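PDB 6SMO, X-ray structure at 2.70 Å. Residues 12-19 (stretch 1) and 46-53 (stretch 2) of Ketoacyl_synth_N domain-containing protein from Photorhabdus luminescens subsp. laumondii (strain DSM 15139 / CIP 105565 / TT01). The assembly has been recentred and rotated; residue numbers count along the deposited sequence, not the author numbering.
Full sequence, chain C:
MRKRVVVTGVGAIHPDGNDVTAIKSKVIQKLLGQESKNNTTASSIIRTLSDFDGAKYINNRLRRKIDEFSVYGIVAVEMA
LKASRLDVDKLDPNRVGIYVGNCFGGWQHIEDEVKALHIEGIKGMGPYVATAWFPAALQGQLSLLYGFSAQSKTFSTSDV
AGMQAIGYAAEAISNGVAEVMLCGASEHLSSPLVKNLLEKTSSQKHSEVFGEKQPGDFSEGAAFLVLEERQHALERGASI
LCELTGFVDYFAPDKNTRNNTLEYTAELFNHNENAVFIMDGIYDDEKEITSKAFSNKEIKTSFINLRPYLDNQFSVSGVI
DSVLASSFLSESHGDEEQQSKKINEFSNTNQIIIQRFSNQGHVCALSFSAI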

ATOM      1  N   ALA C  12      14.048  11.228  13.364  1.00 41.87           N
ATOM      2  CA  ALA C  12      13.242  10.242  14.115  1.00 42.29           C
ATOM      3  C   ALA C  12      12.635  10.908  15.347  1.00 43.08           C
ATOM      4  O   ALA C  12      13.192  11.883  15.790  1.00 43.57           O
ATOM      5  CB  ALA C  12      14.134   9.125  14.551  1.00 42.00           C
ATOM      6  N   ILE C  13      11.519  10.394  15.854  1.00 44.18           N
ATOM      7  CA  ILE C  13      10.907  10.892  17.122  1.00 45.14           C
ATOM      8  C   ILE C  13      10.585   9.660  17.965  1.00 45.18           C
ATOM      9  O   ILE C  13      10.186   8.675  17.406  1.00 44.55           O
ATOM     10  CB  ILE C  13       9.682  11.785  16.880  1.00 45.80           C
ATOM     11  CG1 ILE C  13       8.579  11.066  16.107  1.00 46.02           C
ATOM     12  CG2 ILE C  13      10.076  13.067  16.190  1.00 46.08           C
ATOM     13  CD1 ILE C  13       7.288  11.821  16.086  1.00 46.38           C
ATOM     14  N   HIS C  14      10.766   9.724  19.276  1.00 45.72           N
ATOM     15  CA  HIS C  14      10.553   8.517  20.111  1.00 46.29           C
ATOM     16  C   HIS C  14      10.241   8.941  21.544  1.00 47.51           C
ATOM     17  O   HIS C  14      10.475  10.087  21.858  1.00 48.54           O
ATOM     18  CB  HIS C  14      11.828   7.684  20.008  1.00 46.12           C
ATOM     19  CG  HIS C  14      11.789   6.332  20.621  1.00 46.54           C
ATOM     20  ND1 HIS C  14      12.490   6.023  21.743  1.00 46.73           N
ATOM     21  CD2 HIS C  14      11.179   5.200  20.256  1.00 46.94           C
ATOM     22  CE1 HIS C  14      12.294   4.776  22.060  1.00 46.88           C
ATOM     23  NE2 HIS C  14      11.509   4.255  21.166  1.00 46.95           N
ATOM     24  N   PRO C  15       9.715   8.065  22.418  1.00 48.24           N
ATOM     25  CA  PRO C  15       9.474   8.401  23.808  1.00 49.38           C
ATOM     26  C   PRO C  15      10.770   8.869  24.477  1.00 50.31           C
ATOM     27  O   PRO C  15      10.704   9.642  25.366  1.00 50.62           O
ATOM     28  CB  PRO C  15       9.113   7.034  24.377  1.00 49.32           C
ATOM     29  CG  PRO C  15       8.345   6.403  23.285  1.00 48.70           C
ATOM     30  CD  PRO C  15       9.163   6.766  22.076  1.00 48.00           C
ATOM     31  N   ASP C  16      11.891   8.275  24.107  1.00 50.88           N
ATOM     32  CA  ASP C  16      13.229   8.694  24.584  1.00 52.46           C
ATOM     33  C   ASP C  16      13.642  10.040  23.970  1.00 53.32           C
ATOM     34  O   ASP C  16      14.499  10.674  24.544  1.00 55.90           O
ATOM     35  CB  ASP C  16      14.241   7.558  24.467  1.00 52.77           C
ATOM     36  CG  ASP C  16      14.054   6.442  25.480  1.00 52.94           C
ATOM     37  OD1 ASP C  16      13.193   6.562  26.335  1.00 52.34           O
ATOM     38  OD2 ASP C  16      14.787   5.464  25.399  1.00 54.00           O
ATOM     39  N   GLY C  17      13.191  10.403  22.776  1.00 52.52           N
ATOM     40  CA  GLY C  17      13.597  11.727  22.277  1.00 52.90           C
ATOM     41  C   GLY C  17      12.760  12.243  21.125  1.00 52.65           C
ATOM     42  O   GLY C  17      12.320  11.452  20.329  1.00 51.89           O
ATOM     43  N   ASN C  18      12.676  13.556  20.961  1.00 53.47           N
ATOM     44  CA  ASN C  18      11.884  14.113  19.841  1.00 53.58           C
ATOM     45  C   ASN C  18      12.799  14.491  18.679  1.00 52.50           C
ATOM     46  O   ASN C  18      12.324  15.099  17.747  1.00 51.92           O
ATOM     47  CB  ASN C  18      10.965  15.240  20.285  1.00 54.95           C
ATOM     48  CG  ASN C  18       9.762  14.745  21.049  1.00 56.26           C
ATOM     49  OD1 ASN C  18       9.405  13.574  20.980  1.00 56.57           O
ATOM     50  ND2 ASN C  18       9.136  15.640  21.790  1.00 57.13           N
ATOM     51  N   ASP C  19      14.078  14.180  18.791  1.00 52.43           N
ATOM     52  CA  ASP C  19      15.069  14.400  17.703  1.00 52.87           C
ATOM     53  C   ASP C  19      16.157  13.323  17.785  1.00 52.60           C
ATOM     54  O   ASP C  19      16.226  12.630  18.820  1.00 51.25           O
ATOM     55  CB  ASP C  19      15.647  15.819  17.752  1.00 53.71           C
ATOM     56  CG  ASP C  19      16.249  16.205  19.092  1.00 54.50           C
ATOM     57  OD1 ASP C  19      17.300  15.637  19.446  1.00 55.40           O
ATOM     58  OD2 ASP C  19      15.661  17.070  19.769  1.00 56.02           O
ATOM     59  N   ILE C  46       2.413   0.292  26.280  1.00 64.05           N
ATOM     60  CA  ILE C  46       2.638   1.160  25.085  1.00 61.75           C
ATOM     61  C   ILE C  46       3.189   2.503  25.574  1.00 59.93           C
ATOM     62  O   ILE C  46       2.437   3.238  26.243  1.00 59.76           O
ATOM     63  CB  ILE C  46       1.338   1.344  24.270  1.00 62.47           C
ATOM     64  CG1 ILE C  46       0.610   0.020  24.016  1.00 62.47           C
ATOM     65  CG2 ILE C  46       1.615   2.089  22.972  1.00 62.59           C
ATOM     66  CD1 ILE C  46       1.457  -1.049  23.364  1.00 62.20           C
ATOM     67  N   ARG C  47       4.453   2.804  25.256  1.00 57.58           N
ATOM     68  CA  ARG C  47       5.133   4.072  25.633  1.00 56.79           C
ATOM     69  C   ARG C  47       4.754   5.166  24.628  1.00 56.11           C
ATOM     70  O   ARG C  47       5.082   5.009  23.434  1.00 55.17           O
ATOM     71  CB  ARG C  47       6.651   3.880  25.682  1.00 56.21           C
ATOM     72  CG  ARG C  47       7.130   2.987  26.817  1.00 56.55           C
ATOM     73  CD  ARG C  47       8.634   2.797  26.784  1.00 56.37           C
ATOM     74  NE  ARG C  47       9.350   4.041  27.039  1.00 56.43           N
ATOM     75  CZ  ARG C  47      10.664   4.207  26.909  1.00 56.81           C
ATOM     76  NH1 ARG C  47      11.206   5.385  27.168  1.00 57.16           N
ATOM     77  NH2 ARG C  47      11.436   3.205  26.521  1.00 56.89           N
ATOM     78  N   THR C  48       4.088   6.224  25.101  1.00 55.77           N
ATOM     79  CA  THR C  48       3.676   7.409  24.300  1.00 55.49           C
ATOM     80  C   THR C  48       4.861   8.374  24.178  1.00 54.94           C
ATOM     81  O   THR C  48       5.855   8.181  24.905  1.00 53.76           O
ATOM     82  CB  THR C  48       2.461   8.105  24.928  1.00 56.09           C
ATOM     83  OG1 THR C  48       2.799   8.479  26.264  1.00 56.92           O
ATOM     84  CG2 THR C  48       1.226   7.232  24.940  1.00 56.39           C
ATOM     85  N   LEU C  49       4.751   9.369  23.291  1.00 55.36           N
ATOM     86  CA  LEU C  49       5.742  10.470  23.140  1.00 56.31           C
ATOM     87  C   LEU C  49       5.546  11.472  24.284  1.00 58.82           C
ATOM     88  O   LEU C  49       4.389  11.662  24.709  1.00 59.03           O
ATOM     89  CB  LEU C  49       5.558  11.153  21.782  1.00 55.14           C
ATOM     90  CG  LEU C  49       5.730  10.265  20.550  1.00 54.10           C
ATOM     91  CD1 LEU C  49       5.437  11.053  19.285  1.00 53.72           C
ATOM     92  CD2 LEU C  49       7.125   9.663  20.487  1.00 53.80           C
ATOM     93  N   SER C  50       6.640  12.081  24.755  1.00 61.27           N
ATOM     94  CA  SER C  50       6.662  13.101  25.837  1.00 63.58           C
ATOM     95  C   SER C  50       6.982  14.478  25.244  1.00 65.77           C
ATOM     96  O   SER C  50       7.953  14.574  24.465  1.00 65.89           O
ATOM     97  CB  SER C  50       7.648  12.725  26.911  1.00 64.09           C
ATOM     98  OG  SER C  50       7.269  11.512  27.545  1.00 64.36           O
ATOM     99  N   ASP C  51       6.188  15.495  25.602  1.00 67.53           N
ATOM    100  CA  ASP C  51       6.377  16.917  25.204  1.00 69.20           C
ATOM    101  C   ASP C  51       6.376  17.029  23.674  1.00 69.13           C
ATOM    102  O   ASP C  51       7.261  17.722  23.132  1.00 69.55           O
ATOM    103  CB  ASP C  51       7.663  17.492  25.806  1.00 70.64           C
ATOM    104  CG  ASP C  51       7.726  17.416  27.322  1.00 72.35           C
ATOM    105  OD1 ASP C  51       6.662  17.543  27.962  1.00 73.55           O
ATOM    106  OD2 ASP C  51       8.839  17.231  27.853  1.00 73.46           O
ATOM    107  N   PHE C  52       5.416  16.376  23.009  1.00 69.77           N
ATOM    108  CA  PHE C  52       5.240  16.395  21.532  1.00 70.41           C
ATOM    109  C   PHE C  52       3.859  16.956  21.178  1.00 71.22           C
ATOM    110  O   PHE C  52       2.862  16.563  21.816  1.00 69.93           O
ATOM    111  CB  PHE C  52       5.413  14.996  20.933  1.00 69.32           C
ATOM    112  CG  PHE C  52       5.252  14.950  19.433  1.00 68.28           C
ATOM    113  CD1 PHE C  52       6.290  15.330  18.596  1.00 68.04           C
ATOM    114  CD2 PHE C  52       4.056  14.547  18.857  1.00 67.40           C
ATOM    115  CE1 PHE C  52       6.140  15.298  17.219  1.00 67.52           C
ATOM    116  CE2 PHE C  52       3.907  14.516  17.479  1.00 67.12           C
ATOM    117  CZ  PHE C  52       4.950  14.890  16.662  1.00 67.24           C
ATOM    118  N   ASP C  53       3.817  17.845  20.180  1.00 73.50           N
ATOM    119  CA  ASP C  53       2.573  18.373  19.557  1.00 75.60           C
ATOM    120  C   ASP C  53       2.880  18.765  18.107  1.00 76.12           C
ATOM    121  O   ASP C  53       3.924  19.408  17.878  1.00 76.04           O
ATOM    122  CB  ASP C  53       2.006  19.553  20.351  1.00 77.59           C
ATOM    123  CG  ASP C  53       0.637  20.013  19.878  1.00 78.99           C
ATOM    124  OD1 ASP C  53      -0.127  19.166  19.370  1.00 79.00           O
ATOM    125  OD2 ASP C  53       0.344  21.217  20.020  1.00 80.93           O
TER

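Stretch 2 runs past a tight turn in stretch 1 and buries, with it, 490 Å² of surface summed over both sides. The contact has a polar end at R47, an apolar middle around L49 and a polar anchor at N18. The turn is held from within: H14 N donates to G17 O at 2.6 Å, and G17 N returns a weak hydrogen bond to H14 O at 2.9 Å. P15 and D16 lie between these two residues, and both touch stretch 2.

I46 begins stretch 2 in a strand but makes no contact with stretch 1. R47 is the first residue to reach across. Its CA-to-CB bond points toward stretch 1, and the chain follows an m, t, p course through chi1, chi2 and chi3. D16 points its own CA-to-CB bond away, but the end of its side chain comes nearer and meets the arginine. The two meet in a salt bridge, with R47 NH1 donating a very short hydrogen bond of 2.5 Å to D16 OD1. The carboxylate oxygen lies at the edge of the guanidinium, near its plane, where the N-H groups point. P15 packs beside the same group, with P15 CB 3.9 Å from R47 NH1. R47 NH2 is hydrogen-bonded elsewhere in the structure.

The CA-to-CB bond of T48 points away, and the residue is exposed. Its backbone still contributes: P15 CG sits 3.5 Å from T48 O, and 3.6 Å from R47 O. The compact proline ring thus lies close against the backbone of stretch 2. P15 is also the residue most covered by the other stretch.

L49 occupies the apolar middle. Its CA is 4.3 Å from that of P15, so the backbones are close here. Its CA-to-CB bond points sideways, but the m, t side chain brings its end nearer to stretch 1. The branched end meets three residues. L49 CD2 lies 3.9 Å from P15 CD and 3.4 Å from the backbone carbon H14 C, while L49 CD1 lies 3.8 Å from I13 CD1. A leucine suits this place because its two methyl groups can pack against different parts of the turn and strand.

S50 and D51 are exposed, and their main contribution is through the backbone. N18 points toward stretch 2, and N18 ND2 donates a hydrogen bond of 3.1 Å to S50 O. The amide suits this role, since it supplies a donor to a backbone carbonyl. N18 ND2 is also 3.1 Å from D51 O, but the angle is too poor for a hydrogen bond.

F52 closes the contact. Its CA-to-CB bond points toward stretch 1, with chi1 in t. F52 CE1 meets I13 CD1 at 3.8 Å, so the buried isoleucine packs its terminal methyl against both F52 and L49. Its side chain is wholly hydrocarbon, so it can be buried there with no polar group left unpaired. N18 ND2 approaches the ring at its edge. D53 points away and makes no contact.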